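Local coordinates for Peptidase_M23 domain-containing protein (Enterococcus faecalis, PDB 6SMK) that probably cleaves peptidoglycan as a zinc-dependent D,L-endopeptidase of family M23, this chain being the catalytic domain of a longer prophage-encoded protein, at residues F28-D33 / H111-K116; E62-K67 / A74-M79; A3-F8 / N125-G130. The protein carries 1 engineered substitution. One frame throughout, in Å; residues are numbered along the deposited sequence.

Overall arrangement
All three contacts belong to the small, helix-free M23 catalytic domain, whose core is a curled antiparallel sheet. They are nested along the chain: contact 3 pairs the two ends, contact 1 closes a shorter loop inside it, and contact 2 is a hairpin innermost of all. Contacts 1 and 2 have centres about 10 Å apart and share the sheet, because strand 109-116 runs beside strand 72-82. Contact 3, its centre about 10 Å from that of contact 1 and 15 Å from that of contact 2, joins the terminal loops. Zinc ligands distant in sequence are thereby brought together on neighbouring strands of one sheet, with the chain ends joined beside it.

Contact 1 of 3, residues F28-D33 / H111-K116; sequences FHTGID and HYELRK. With ZN (zinc ion), chain F.
The imidazole of His29 meets that of His111 tip to tip, the two ring centroids 4.6 Å apart and the planes inclined at 57°, and between their tips sits a zinc ion. His29 NE2 lies 1.9 Å from the zinc, whereas His111 uses its other nitrogen, ND1, which lies 2.0 Å from the zinc. Asp33 OD1 is 2.2 Å from the zinc, its carboxylate plane turned well away from the His111 ring plane. Water 1 is the fourth partner, and it also donates a hydrogen bond to Asp33 OD2, so both oxygens of one carboxylate serve the site. His29 and Asp33 form the His-x-x-x-Asp zinc motif of M23 peptidases; imidazole nitrogen and carboxylate oxygen are both common zinc ligands, particularly in metallopeptidases.

A second shell holds the His111 ring. His111 NE2 donates to Glu113 OE1 at 3.0 Å; Glu113 OE1 accepts on its anti lone pair and lies near the plane of the His111 ring. Thr30 OG1 donates to the same oxygen from above the carboxylate plane, and the extended Glu113 chain, with CG anti to the backbone N (chi1 -180°), carries the acid to both donors. Its other oxygen, OE2, takes a salt bridge from Arg115 NE. Gly31, having no side chain, lets its CA pass close to Tyr112 O.

Beyond the metal, Ile32 and Tyr112 form an antiparallel hydrogen-bonded pair, Ile32 N to Tyr112 O and Tyr112 N to Ile32 O both 2.9 Å. Backbone bonds of Asp33 with Thr15 and Ser16 join strand 28-35 to strand 13-20, so it lies between that strand and strand 109-116, which is bonded in turn to strand 72-82.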
loop_
_atom_site.group_PDB
_atom_site.type_symbol
_atom_site.label_atom_id
_atom_site.label_comp_id
_atom_site.label_asym_id
_atom_site.label_seq_id
_atom_site.Cartn_x
_atom_site.Cartn_y
_atom_site.Cartn_z
ATOM N N PHE A 28 8.131 -14.076 -1.761
ATOM C CA PHE A 28 7.891 -13.396 -0.493
ATOM C C PHE A 28 7.119 -12.115 -0.780
ATOM O O PHE A 28 7.702 -11.146 -1.277
ATOM C CB PHE A 28 9.209 -13.076 0.213
ATOM C CG PHE A 28 9.052 -12.677 1.650
ATOM C CD1 PHE A 28 9.351 -13.573 2.665
ATOM C CD2 PHE A 28 8.609 -11.403 1.991
ATOM C CE1 PHE A 28 9.209 -13.213 3.994
ATOM C CE2 PHE A 28 8.460 -11.038 3.320
ATOM C CZ PHE A 28 8.763 -11.942 4.324
ATOM N N HIS A 29 5.824 -12.098 -0.453
ATOM C CA HIS A 29 5.037 -10.885 -0.617
ATOM C C HIS A 29 5.459 -9.855 0.422
ATOM O O HIS A 29 5.564 -10.166 1.614
ATOM C CB HIS A 29 3.541 -11.183 -0.500
ATOM C CG HIS A 29 2.672 -10.161 -1.166
ATOM N ND1 HIS A 29 1.978 -9.203 -0.461
ATOM C CD2 HIS A 29 2.395 -9.937 -2.473
ATOM C CE1 HIS A 29 1.314 -8.434 -1.302
ATOM N NE2 HIS A 29 1.549 -8.858 -2.529
ATOM N N THR A 30 5.692 -8.627 -0.036
ATOM C CA THR A 30 6.235 -7.558 0.791
ATOM C C THR A 30 5.161 -6.676 1.406
ATOM O O THR A 30 5.480 -5.733 2.136
ATOM C CB THR A 30 7.196 -6.715 -0.048
ATOM O OG1 THR A 30 6.455 -5.877 -0.934
ATOM C CG2 THR A 30 8.036 -7.622 -0.867
ATOM N N GLY A 31 3.908 -6.963 1.141
ATOM C CA GLY A 31 2.805 -6.222 1.726
ATOM C C GLY A 31 1.581 -7.092 1.772
ATOM O O GLY A 31 1.669 -8.325 1.773
ATOM N N ILE A 32 0.424 -6.451 1.793
ATOM C CA ILE A 32 -0.852 -7.145 1.819
ATOM C C ILE A 32 -1.679 -6.664 0.637
ATOM O O ILE A 32 -1.876 -5.454 0.468
ATOM C CB ILE A 32 -1.591 -6.894 3.134
ATOM C CG1 ILE A 32 -0.648 -7.214 4.298
ATOM C CG2 ILE A 32 -2.894 -7.686 3.153
ATOM C CD1 ILE A 32 -1.322 -7.265 5.644
ATOM N N ASP A 33 -2.153 -7.604 -0.181
ATOM C CA ASP A 33 -2.915 -7.279 -1.380
ATOM C C ASP A 33 -4.409 -7.312 -1.066
ATOM O O ASP A 33 -4.915 -8.294 -0.511
ATOM C CB ASP A 33 -2.582 -8.264 -2.509
ATOM C CG ASP A 33 -1.264 -7.939 -3.218
ATOM O OD1 ASP A 33 -0.619 -6.931 -2.872
ATOM O OD2 ASP A 33 -0.867 -8.689 -4.134
ATOM N N HIS A 111 -1.958 -2.734 -3.128
ATOM C CA HIS A 111 -0.907 -3.358 -2.354
ATOM C C HIS A 111 -0.542 -2.385 -1.246
ATOM O O HIS A 111 -0.094 -1.264 -1.518
ATOM C CB HIS A 111 0.277 -3.682 -3.267
ATOM C CG HIS A 111 1.479 -4.210 -2.556
ATOM N ND1 HIS A 111 1.801 -5.548 -2.537
ATOM C CD2 HIS A 111 2.443 -3.578 -1.851
ATOM C CE1 HIS A 111 2.910 -5.718 -1.846
ATOM N NE2 HIS A 111 3.321 -4.538 -1.419
ATOM N N TYR A 112 -0.787 -2.790 -0.008
ATOM C CA TYR A 112 -0.495 -1.975 1.163
ATOM C C TYR A 112 0.785 -2.500 1.795
ATOM O O TYR A 112 0.837 -3.660 2.219
ATOM C CB TYR A 112 -1.668 -2.030 2.140
ATOM C CG TYR A 112 -1.515 -1.267 3.435
ATOM C CD1 TYR A 112 -2.003 0.033 3.563
ATOM C CD2 TYR A 112 -0.939 -1.868 4.554
ATOM C CE1 TYR A 112 -1.896 0.725 4.759
ATOM C CE2 TYR A 112 -0.830 -1.188 5.752
ATOM C CZ TYR A 112 -1.307 0.106 5.849
ATOM O OH TYR A 112 -1.193 0.779 7.041
ATOM N N GLU A 113 1.819 -1.663 1.826
ATOM C CA GLU A 113 3.131 -2.051 2.327
ATOM C C GLU A 113 3.555 -1.111 3.443
ATOM O O GLU A 113 3.332 0.101 3.367
ATOM C CB GLU A 113 4.182 -2.044 1.208
ATOM C CG GLU A 113 5.570 -2.442 1.658
ATOM C CD GLU A 113 6.471 -2.825 0.504
ATOM O OE1 GLU A 113 5.958 -3.422 -0.466
ATOM O OE2 GLU A 113 7.689 -2.537 0.565
ATOM N N LEU A 114 4.159 -1.677 4.480
ATOM C CA LEU A 114 4.656 -0.901 5.607
ATOM C C LEU A 114 6.182 -0.908 5.581
ATOM O O LEU A 114 6.801 -1.976 5.643
ATOM C CB LEU A 114 4.121 -1.471 6.919
ATOM C CG LEU A 114 3.675 -0.434 7.939
ATOM C CD1 LEU A 114 2.913 0.666 7.231
ATOM C CD2 LEU A 114 2.809 -1.095 8.985
ATOM N N ARG A 115 6.784 0.280 5.474
ATOM C CA ARG A 115 8.237 0.425 5.387
ATOM C C ARG A 115 8.764 1.227 6.569
ATOM O O ARG A 115 8.195 2.266 6.928
ATOM C CB ARG A 115 8.662 1.101 4.076
ATOM C CG ARG A 115 8.825 0.151 2.904
ATOM C CD ARG A 115 8.911 0.883 1.574
ATOM N NE ARG A 115 8.613 -0.013 0.461
ATOM C CZ ARG A 115 8.522 0.354 -0.816
ATOM N NH1 ARG A 115 8.713 1.619 -1.182
ATOM N NH2 ARG A 115 8.244 -0.560 -1.739
ATOM N N LYS A 116 9.846 0.739 7.169
ATOM C CA LYS A 116 10.566 1.460 8.208
ATOM C C LYS A 116 11.874 1.993 7.640
ATOM O O LYS A 116 12.426 1.446 6.681
ATOM C CB LYS A 116 10.850 0.575 9.432
ATOM C CG LYS A 116 11.524 -0.768 9.107
ATOM C CD LYS A 116 12.354 -1.357 10.275
ATOM C CE LYS A 116 11.517 -1.606 11.538
ATOM N NZ LYS A 116 12.293 -2.288 12.627
HETATM ZN ZN ZN F . 1.449 -7.229 -3.545
HETATM O O HOH W 1 1.056 -7.138 -5.823
#

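Contact 2 of 3, residues E62-K67 / A74-M79; sequences EHVGIK and AMYGHM
Ile66 and Tyr76 slant across one another, the CD1 methyl of Ile66 coming to the CE1 carbon of the Tyr76 ring at 3.4 Å. The Val64 and Tyr76 side chains also slant past one another, Val64 CG2 lying 4.0 Å from Tyr76 CD1, so both methyls gather at the CD1-CE1 side of the ring. Val64 CG2 also touches Met79 CE at 3.9 Å, the two side chains crossing at about a right angle; Met79 is extended beyond CG, with CE anti (chi3 178°), and this brings its methyl to Val64. Branched aliphatics and an aromatic suit this buried face, where the Tyr76 ring is met edge-to-face by Tyr112 and its hydroxyl bonds to Gln45 N.

The strands are the two arms of a beta hairpin, 63-69 and 72-82; over 63-67 and 74-77 the strand axes approach to 4.7 Å. Val64 with Tyr76 and Ile66 with Ala74 are hydrogen-bonded pairs; Gly65 with Met75 is the non-hydrogen-bonded pair between them. Where this pairing ends, His78 packs against the zinc ligand His111, about 3 Å between the nearest side-chain atoms, and its ND1 bonds to Ser102 O.

On the opposite face, His63 and Met75 lie side by side and point the same way. Met75 folds back at chi2 and chi3, the latter turning CE (chi3 -57°) to the edge of the His63 imidazole, 3.9 Å from His63 CD2, and over Gly65, whose lack of a side chain leaves room for the thioether. His63 ND1 is held by Gly61 O. At the far end Met79 N donates to Glu62 O in the carbonyl plane, at 2.9 Å, while the carboxylate of Glu62 turns to Ser55.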
loop_
_atom_site.group_PDB
_atom_site.type_symbol
_atom_site.label_atom_id
_atom_site.label_comp_id
_atom_site.label_asym_id
_atom_site.label_seq_id
_atom_site.Cartn_x
_atom_site.Cartn_y
_atom_site.Cartn_z
ATOM N N GLU A 62 2.261 2.525 -10.073
ATOM C CA GLU A 62 1.765 3.805 -9.574
ATOM C C GLU A 62 1.494 3.675 -8.087
ATOM O O GLU A 62 0.583 2.944 -7.686
ATOM C CB GLU A 62 0.499 4.215 -10.312
ATOM C CG GLU A 62 0.566 4.012 -11.795
ATOM C CD GLU A 62 1.045 5.236 -12.529
ATOM O OE1 GLU A 62 0.801 6.368 -12.045
ATOM O OE2 GLU A 62 1.685 5.059 -13.590
ATOM N N HIS A 63 2.274 4.376 -7.262
ATOM C CA HIS A 63 2.112 4.222 -5.824
ATOM C C HIS A 63 2.515 5.487 -5.090
ATOM O O HIS A 63 3.255 6.326 -5.613
ATOM C CB HIS A 63 2.903 3.027 -5.282
ATOM C CG HIS A 63 4.385 3.133 -5.450
ATOM N ND1 HIS A 63 4.995 3.177 -6.684
ATOM C CD2 HIS A 63 5.384 3.152 -4.535
ATOM C CE1 HIS A 63 6.304 3.247 -6.521
ATOM N NE2 HIS A 63 6.568 3.230 -5.226
ATOM N N VAL A 64 1.999 5.611 -3.861
ATOM C CA VAL A 64 2.339 6.702 -2.961
ATOM C C VAL A 64 2.867 6.138 -1.651
ATOM O O VAL A 64 2.450 5.070 -1.194
ATOM C CB VAL A 64 1.143 7.632 -2.677
ATOM C CG1 VAL A 64 0.516 8.087 -3.966
ATOM C CG2 VAL A 64 0.145 6.942 -1.834
ATOM N N GLY A 65 3.797 6.867 -1.051
ATOM C CA GLY A 65 4.213 6.638 0.322
ATOM C C GLY A 65 3.740 7.782 1.201
ATOM O O GLY A 65 3.851 8.952 0.822
ATOM N N ILE A 66 3.204 7.437 2.371
ATOM C CA ILE A 66 2.788 8.415 3.372
ATOM C C ILE A 66 3.501 8.106 4.682
ATOM O O ILE A 66 3.423 6.981 5.196
ATOM C CB ILE A 66 1.270 8.427 3.589
ATOM C CG1 ILE A 66 0.557 8.801 2.304
ATOM C CG2 ILE A 66 0.877 9.428 4.669
ATOM C CD1 ILE A 66 -0.621 7.923 2.030
ATOM N N LYS A 67 4.177 9.105 5.232
ATOM C CA LYS A 67 4.844 8.929 6.516
ATOM C C LYS A 67 3.771 8.985 7.599
ATOM O O LYS A 67 3.128 10.016 7.806
ATOM C CB LYS A 67 5.928 9.992 6.712
ATOM C CG LYS A 67 6.680 9.860 8.035
ATOM C CD LYS A 67 7.430 11.109 8.523
ATOM C CE LYS A 67 8.598 10.693 9.420
ATOM N NZ LYS A 67 9.053 11.832 10.268
ATOM N N ALA A 74 3.626 4.172 5.058
ATOM C CA ALA A 74 2.628 3.310 4.442
ATOM C C ALA A 74 2.629 3.547 2.936
ATOM O O ALA A 74 2.519 4.690 2.484
ATOM C CB ALA A 74 1.239 3.572 5.028
ATOM N N MET A 75 2.759 2.471 2.167
ATOM C CA MET A 75 2.795 2.535 0.713
ATOM C C MET A 75 1.520 1.928 0.140
ATOM O O MET A 75 1.099 0.847 0.564
ATOM C CB MET A 75 4.015 1.796 0.172
ATOM C CG MET A 75 5.267 1.938 1.022
ATOM S SD MET A 75 5.889 3.627 1.004
ATOM C CE MET A 75 6.138 3.913 -0.751
ATOM N N TYR A 76 0.909 2.620 -0.817
ATOM C CA TYR A 76 -0.292 2.147 -1.494
ATOM C C TYR A 76 0.024 2.041 -2.978
ATOM O O TYR A 76 0.269 3.064 -3.629
ATOM C CB TYR A 76 -1.473 3.096 -1.278
ATOM C CG TYR A 76 -1.821 3.432 0.154
ATOM C CD1 TYR A 76 -1.014 4.273 0.914
ATOM C CD2 TYR A 76 -2.977 2.941 0.733
ATOM C CE1 TYR A 76 -1.347 4.586 2.216
ATOM C CE2 TYR A 76 -3.311 3.246 2.023
ATOM C CZ TYR A 76 -2.502 4.069 2.759
ATOM O OH TYR A 76 -2.857 4.368 4.051
ATOM N N GLY A 77 -0.014 0.821 -3.521
ATOM C CA GLY A 77 0.521 0.542 -4.834
ATOM C C GLY A 77 -0.479 0.010 -5.850
ATOM O O GLY A 77 -1.652 -0.232 -5.552
ATOM N N HIS A 78 0.035 -0.175 -7.076
ATOM C CA HIS A 78 -0.728 -0.706 -8.215
ATOM C C HIS A 78 -1.933 0.177 -8.532
ATOM O O HIS A 78 -3.021 -0.313 -8.817
ATOM C CB HIS A 78 -1.196 -2.147 -7.961
ATOM C CG HIS A 78 -0.111 -3.108 -7.586
ATOM N ND1 HIS A 78 1.037 -3.267 -8.330
ATOM C CD2 HIS A 78 -0.015 -3.984 -6.555
ATOM C CE1 HIS A 78 1.798 -4.196 -7.772
ATOM N NE2 HIS A 78 1.185 -4.647 -6.692
ATOM N N MET A 79 -1.762 1.488 -8.447
ATOM C CA MET A 79 -2.883 2.388 -8.681
ATOM C C MET A 79 -3.109 2.577 -10.169
ATOM O O MET A 79 -2.173 2.521 -10.968
ATOM C CB MET A 79 -2.636 3.757 -8.052
ATOM C CG MET A 79 -2.542 3.725 -6.553
ATOM S SD MET A 79 -2.377 5.369 -5.873
ATOM C CE MET A 79 -2.344 4.970 -4.147
#

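Contact 3 of 3, residues A3-F8 / N125-G130; sequences AFAPHF and NPDTYG
The two ends of the catalytic domain are brought together where Ala3, Ala5 and Pro6 meet a turn that runs from Pro126 to Gly130. That turn opens with an Asx turn: Asn125 OD1 accepts from Asp127 N at 3.1 Å, with the donor above the carbonyl plane. The main-chain oxygen of Asn125 is gripped as well, by both Thr128 N and Tyr129 N, so the backbone is curled tightly before it reaches the N-terminal segment. Pro126, its phi restrained near -60° by the ring, fits the start of such a curl.

Across the contact, Ala3 N donates to Tyr129 O at 3.0 Å. The rest is carried by small or compact groups. The CB of Ala3 packs 3.7 Å from Gly130 CA, where the absent side chain leaves room for it; the positive phi of Gly130 (92°) is also one that glycine adopts readily. Ala5 CB comes to 3.5 Å from Pro126 O, and the two proline rings slant across each other with Pro6 CD 4.0 Å from Pro126 CB.

Neighbours fix both segments to the sheet and to the loop holding Tyr46. Phe4 O takes a hydrogen bond from Tyr112 OH, Ala5 O takes one from Tyr46 OH, and Pro126 rests on Ile32 and Leu114.

Since the one hydrogen bond between the segments is between main-chain atoms and the side-chain contacts are van der Waals, with no charged pair across the segments, the pairing probably depends on fit more than on charge; the carboxylate of Asp127 is directed instead to a salt bridge with Arg14.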
loop_
_atom_site.group_PDB
_atom_site.type_symbol
_atom_site.label_atom_id
_atom_site.label_comp_id
_atom_site.label_asym_id
_atom_site.label_seq_id
_atom_site.Cartn_x
_atom_site.Cartn_y
_atom_site.Cartn_z
ATOM N N ALA A 3 -0.136 -2.166 14.803
ATOM C CA ALA A 3 -0.451 -0.771 15.074
ATOM C C ALA A 3 -0.740 0.013 13.810
ATOM O O ALA A 3 -1.320 1.100 13.899
ATOM C CB ALA A 3 0.682 -0.096 15.845
ATOM N N PHE A 4 -0.342 -0.499 12.642
ATOM C CA PHE A 4 -0.657 0.166 11.382
ATOM C C PHE A 4 -1.184 -0.828 10.359
ATOM O O PHE A 4 -1.051 -0.617 9.149
ATOM C CB PHE A 4 0.550 0.935 10.841
ATOM C CG PHE A 4 0.869 2.153 11.638
ATOM C CD1 PHE A 4 1.676 2.071 12.756
ATOM C CD2 PHE A 4 0.313 3.376 11.307
ATOM C CE1 PHE A 4 1.945 3.194 13.511
ATOM C CE2 PHE A 4 0.587 4.508 12.056
ATOM C CZ PHE A 4 1.400 4.416 13.157
ATOM N N ALA A 5 -1.799 -1.904 10.838
ATOM C CA ALA A 5 -2.477 -2.832 9.958
ATOM C C ALA A 5 -3.489 -2.085 9.093
ATOM O O ALA A 5 -4.079 -1.093 9.531
ATOM C CB ALA A 5 -3.183 -3.908 10.774
ATOM N N PRO A 6 -3.694 -2.530 7.856
ATOM C CA PRO A 6 -4.729 -1.924 7.003
ATOM C C PRO A 6 -6.121 -2.392 7.385
ATOM O O PRO A 6 -6.330 -3.557 7.737
ATOM C CB PRO A 6 -4.365 -2.428 5.604
ATOM C CG PRO A 6 -3.710 -3.763 5.868
ATOM C CD PRO A 6 -2.970 -3.618 7.175
ATOM N N HIS A 7 -7.088 -1.476 7.288
ATOM C CA HIS A 7 -8.483 -1.780 7.606
ATOM C C HIS A 7 -9.397 -1.256 6.496
ATOM O O HIS A 7 -10.330 -0.483 6.710
ATOM C CB HIS A 7 -8.849 -1.218 8.966
ATOM C CG HIS A 7 -8.059 -1.813 10.085
ATOM N ND1 HIS A 7 -7.035 -1.138 10.711
ATOM C CD2 HIS A 7 -8.136 -3.023 10.684
ATOM C CE1 HIS A 7 -6.519 -1.903 11.655
ATOM N NE2 HIS A 7 -7.171 -3.052 11.660
ATOM N N PHE A 8 -9.112 -1.694 5.279
ATOM C CA PHE A 8 -9.964 -1.358 4.154
ATOM C C PHE A 8 -11.315 -2.006 4.339
ATOM O O PHE A 8 -11.415 -3.141 4.809
ATOM C CB PHE A 8 -9.352 -1.843 2.850
ATOM C CG PHE A 8 -8.117 -1.106 2.455
ATOM C CD1 PHE A 8 -8.189 0.188 1.970
ATOM C CD2 PHE A 8 -6.879 -1.711 2.557
ATOM C CE1 PHE A 8 -7.056 0.860 1.597
ATOM C CE2 PHE A 8 -5.743 -1.047 2.180
ATOM C CZ PHE A 8 -5.829 0.236 1.695
ATOM N N ASN A 125 5.961 -6.406 8.686
ATOM C CA ASN A 125 4.643 -7.028 8.734
ATOM C C ASN A 125 3.562 -6.102 9.280
ATOM O O ASN A 125 3.443 -5.929 10.503
ATOM C CB ASN A 125 4.687 -8.284 9.590
ATOM C CG ASN A 125 3.523 -9.194 9.322
ATOM O OD1 ASN A 125 2.487 -8.769 8.797
ATOM N ND2 ASN A 125 3.687 -10.457 9.659
ATOM N N PRO A 126 2.718 -5.541 8.415
ATOM C CA PRO A 126 1.709 -4.592 8.900
ATOM C C PRO A 126 0.759 -5.214 9.908
ATOM O O PRO A 126 0.241 -4.510 10.786
ATOM C CB PRO A 126 0.984 -4.174 7.614
ATOM C CG PRO A 126 1.794 -4.715 6.494
ATOM C CD PRO A 126 2.473 -5.921 7.020
ATOM N N ASP A 127 0.538 -6.525 9.816
ATOM C CA ASP A 127 -0.315 -7.206 10.777
ATOM C C ASP A 127 0.299 -7.239 12.169
ATOM O O ASP A 127 -0.432 -7.231 13.160
ATOM C CB ASP A 127 -0.599 -8.636 10.316
ATOM C CG ASP A 127 -1.585 -8.706 9.159
ATOM O OD1 ASP A 127 -2.609 -7.980 9.168
ATOM O OD2 ASP A 127 -1.329 -9.505 8.234
ATOM N N THR A 128 1.622 -7.296 12.282
ATOM C CA THR A 128 2.224 -7.510 13.591
ATOM C C THR A 128 3.023 -6.328 14.112
ATOM O O THR A 128 3.040 -6.116 15.328
ATOM C CB THR A 128 3.123 -8.752 13.567
ATOM O OG1 THR A 128 4.256 -8.507 12.730
ATOM C CG2 THR A 128 2.363 -9.937 13.014
ATOM N N TYR A 129 3.656 -5.546 13.232
ATOM C CA TYR A 129 4.519 -4.456 13.676
ATOM C C TYR A 129 3.729 -3.452 14.504
ATOM O O TYR A 129 2.655 -2.997 14.096
ATOM C CB TYR A 129 5.159 -3.766 12.472
ATOM C CG TYR A 129 6.182 -2.699 12.819
ATOM C CD1 TYR A 129 5.810 -1.366 12.934
ATOM C CD2 TYR A 129 7.522 -3.023 13.019
ATOM C CE1 TYR A 129 6.736 -0.379 13.241
ATOM C CE2 TYR A 129 8.457 -2.048 13.330
ATOM C CZ TYR A 129 8.060 -0.723 13.436
ATOM O OH TYR A 129 8.986 0.258 13.741
ATOM N N GLY A 130 4.266 -3.116 15.675
ATOM C CA GLY A 130 3.600 -2.245 16.617
ATOM C C GLY A 130 2.744 -2.949 17.644
ATOM O O GLY A 130 2.110 -2.273 18.465
#